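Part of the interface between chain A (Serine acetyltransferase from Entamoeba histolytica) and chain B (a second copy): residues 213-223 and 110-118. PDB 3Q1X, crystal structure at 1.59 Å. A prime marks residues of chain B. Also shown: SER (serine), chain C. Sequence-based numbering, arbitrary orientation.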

# COMPACT_ATOMS: atom_id res chain seq x y z
N GLY A 213 -21.28 -0.99 -26.56
CA GLY A 213 -21.25 -2.10 -25.61
C GLY A 213 -21.43 -1.75 -24.14
O GLY A 213 -21.94 -0.68 -23.79
N GLY A 214 -20.98 -2.67 -23.27
CA GLY A 214 -21.07 -2.48 -21.83
C GLY A 214 -20.38 -3.54 -20.99
O GLY A 214 -19.34 -3.26 -20.39
N VAL A 215 -20.93 -4.75 -20.98
CA VAL A 215 -20.58 -5.77 -19.96
C VAL A 215 -19.69 -6.92 -20.44
O VAL A 215 -20.14 -7.81 -21.19
CB VAL A 215 -21.85 -6.35 -19.28
CG1 VAL A 215 -21.47 -7.11 -18.02
CG2 VAL A 215 -22.86 -5.24 -18.95
N ILE A 216 -18.44 -6.93 -19.98
CA ILE A 216 -17.45 -7.89 -20.48
C ILE A 216 -17.76 -9.32 -20.07
O ILE A 216 -18.34 -9.56 -19.00
CB ILE A 216 -16.01 -7.52 -20.05
CG1 ILE A 216 -15.67 -6.09 -20.49
CG2 ILE A 216 -14.99 -8.49 -20.66
CD1 ILE A 216 -14.56 -5.46 -19.70
N LYS A 217 -17.40 -10.26 -20.95
CA LYS A 217 -17.53 -11.70 -20.71
C LYS A 217 -16.93 -12.07 -19.37
O LYS A 217 -15.87 -11.56 -19.00
CB LYS A 217 -16.82 -12.47 -21.83
CG LYS A 217 -16.89 -14.00 -21.69
CD LYS A 217 -16.31 -14.72 -22.92
CE LYS A 217 -14.80 -14.59 -23.00
NZ LYS A 217 -14.18 -14.87 -21.68
N ARG A 218 -17.60 -12.94 -18.63
CA ARG A 218 -17.09 -13.36 -17.33
C ARG A 218 -16.06 -14.45 -17.50
O ARG A 218 -16.26 -15.39 -18.27
CB ARG A 218 -18.22 -13.81 -16.40
CG ARG A 218 -19.43 -12.88 -16.44
CD ARG A 218 -19.01 -11.42 -16.62
NE ARG A 218 -18.78 -10.77 -15.36
CZ ARG A 218 -18.41 -9.50 -15.20
NH1 ARG A 218 -18.20 -8.69 -16.25
NH2 ARG A 218 -18.24 -9.04 -13.98
N GLY A 219 -14.95 -14.31 -16.78
CA GLY A 219 -13.93 -15.35 -16.69
C GLY A 219 -13.20 -15.67 -17.98
O GLY A 219 -12.92 -14.78 -18.79
N THR A 220 -12.91 -16.95 -18.15
CA THR A 220 -12.07 -17.51 -19.22
C THR A 220 -10.59 -17.19 -19.06
O THR A 220 -10.22 -16.17 -18.47
CB THR A 220 -12.52 -17.14 -20.66
OG1 THR A 220 -12.11 -15.80 -20.99
CG2 THR A 220 -14.04 -17.32 -20.84
N LYS A 221 -9.76 -18.06 -19.62
CA LYS A 221 -8.31 -17.90 -19.60
C LYS A 221 -7.92 -16.65 -20.38
O LYS A 221 -8.17 -16.55 -21.59
CB LYS A 221 -7.65 -19.17 -20.15
CG LYS A 221 -6.15 -19.12 -20.38
CD LYS A 221 -5.36 -18.79 -19.12
CE LYS A 221 -3.91 -19.23 -19.28
NZ LYS A 221 -3.02 -18.64 -18.24
N ARG A 222 -7.32 -15.69 -19.69
CA ARG A 222 -7.10 -14.35 -20.25
C ARG A 222 -5.84 -13.67 -19.68
O ARG A 222 -5.55 -12.52 -20.01
CB ARG A 222 -8.33 -13.46 -20.01
CG ARG A 222 -8.59 -13.17 -18.53
CD ARG A 222 -10.05 -12.83 -18.28
NE ARG A 222 -10.27 -12.42 -16.89
CZ ARG A 222 -10.61 -13.24 -15.90
NH1 ARG A 222 -10.77 -14.54 -16.12
NH2 ARG A 222 -10.79 -12.74 -14.68
N HIS A 223 -5.13 -14.40 -18.82
CA HIS A 223 -3.90 -13.91 -18.19
C HIS A 223 -2.73 -14.82 -18.60
O HIS A 223 -2.96 -15.95 -19.06
CB HIS A 223 -4.06 -13.86 -16.66
CG HIS A 223 -5.27 -13.10 -16.18
ND1 HIS A 223 -5.42 -11.74 -16.36
CD2 HIS A 223 -6.37 -13.52 -15.51
CE1 HIS A 223 -6.56 -11.35 -15.83
NE2 HIS A 223 -7.16 -12.41 -15.31
N ALA B 110 -17.77 -1.00 -12.54
CA ALA B 110 -16.83 -1.98 -11.99
C ALA B 110 -17.19 -3.39 -12.47
O ALA B 110 -16.34 -4.11 -12.98
CB ALA B 110 -16.82 -1.92 -10.48
N TYR B 111 -18.45 -3.77 -12.31
CA TYR B 111 -18.86 -5.10 -12.72
C TYR B 111 -18.72 -5.27 -14.24
O TYR B 111 -18.21 -6.29 -14.72
CB TYR B 111 -20.28 -5.41 -12.24
CG TYR B 111 -20.73 -6.81 -12.61
CD1 TYR B 111 -20.47 -7.89 -11.76
CD2 TYR B 111 -21.40 -7.04 -13.80
CE1 TYR B 111 -20.88 -9.19 -12.11
CE2 TYR B 111 -21.82 -8.33 -14.15
CZ TYR B 111 -21.56 -9.39 -13.31
OH TYR B 111 -21.97 -10.65 -13.68
N ALA B 112 -19.14 -4.24 -14.98
CA ALA B 112 -19.09 -4.28 -16.45
C ALA B 112 -17.68 -4.34 -17.01
O ALA B 112 -17.47 -4.85 -18.12
CB ALA B 112 -19.85 -3.10 -17.03
N GLY B 113 -16.71 -3.81 -16.26
CA GLY B 113 -15.32 -3.74 -16.71
C GLY B 113 -14.38 -4.82 -16.18
O GLY B 113 -13.18 -4.83 -16.52
N ASP B 114 -14.90 -5.74 -15.37
CA ASP B 114 -14.08 -6.75 -14.70
C ASP B 114 -14.62 -8.19 -14.80
O ASP B 114 -15.53 -8.57 -14.06
CB ASP B 114 -13.87 -6.39 -13.23
CG ASP B 114 -12.87 -7.32 -12.54
OD1 ASP B 114 -12.16 -8.08 -13.24
OD2 ASP B 114 -12.80 -7.30 -11.28
N PRO B 115 -14.02 -9.02 -15.67
CA PRO B 115 -14.46 -10.41 -15.82
C PRO B 115 -14.30 -11.22 -14.54
O PRO B 115 -14.90 -12.28 -14.41
CB PRO B 115 -13.53 -10.97 -16.91
CG PRO B 115 -13.01 -9.79 -17.62
CD PRO B 115 -12.96 -8.67 -16.64
N ALA B 116 -13.49 -10.73 -13.60
CA ALA B 116 -13.25 -11.41 -12.33
C ALA B 116 -14.35 -11.19 -11.29
O ALA B 116 -14.41 -11.92 -10.31
CB ALA B 116 -11.87 -11.03 -11.75
N ALA B 117 -15.23 -10.21 -11.50
CA ALA B 117 -16.26 -9.88 -10.52
C ALA B 117 -17.48 -10.80 -10.64
O ALA B 117 -18.08 -10.88 -11.70
CB ALA B 117 -16.70 -8.40 -10.63
N PRO B 118 -17.84 -11.50 -9.54
CA PRO B 118 -18.98 -12.43 -9.56
C PRO B 118 -20.35 -11.76 -9.33
O PRO B 118 -21.39 -12.35 -9.68
CB PRO B 118 -18.66 -13.38 -8.39
CG PRO B 118 -17.89 -12.52 -7.43
CD PRO B 118 -17.04 -11.63 -8.30
N SER C . -9.44 -7.63 -13.39
CA SER C . -9.21 -7.87 -14.85
C SER C . -9.40 -9.34 -15.19
O SER C . -9.63 -10.17 -14.31
CB SER C . -7.81 -7.41 -15.25
OG SER C . -6.81 -8.20 -14.62
OXT SER C . -9.33 -9.73 -16.35

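Pro115′ anchors the apolar centre: its CG lies 3.9 Å from Ile216 CG2, and its CB lies 3.2 Å from Lys217 O and 3.6 Å from Arg222 NE, over one face of that guanidinium. Towards the helix, Val215 adds looser contacts, CG2 to Ala112′ CB at 4.2 Å and CG1 to Tyr111′ CE2 at 4.1 Å.

The CA traces come nearest at two points, Val215 CA to Ala112′ CA (4.1 Å) and Arg218 CA to Pro115′ CA (4.2 Å); the chain A segment has no regular helix or strand. A backbone hydrogen bond lies beside each: Ile216 N to Ala112′ O (3.0 Å, 171° at the hydrogen) and Gly219 N to Pro115′ O (3.1 Å, 150°).

Arg218 folds back, with chi1 to chi3 all m, and its guanidinium stacks on Tyr111′, CZ standing 3.8 Å from the ring centroid and 17° off its normal, a cation-pi geometry. Arg218 NH1 and NH2 both donate to Tyr111′ O at 2.8 Å, though bent (138° and 139°); NH2 also reaches Ala117′ O (2.9 Å, 162°), while NH1 to Ile216 O (2.9 Å) braces the fold.

At the bound serine, hydrogen bonds come from both chains: Arg222 NE and NH2 donate to SER OXT (2.9 Å) and SER O (2.8 Å), and SER N donates to Asp114′ OD1 (2.8 Å). The ligand thus bridges both chains.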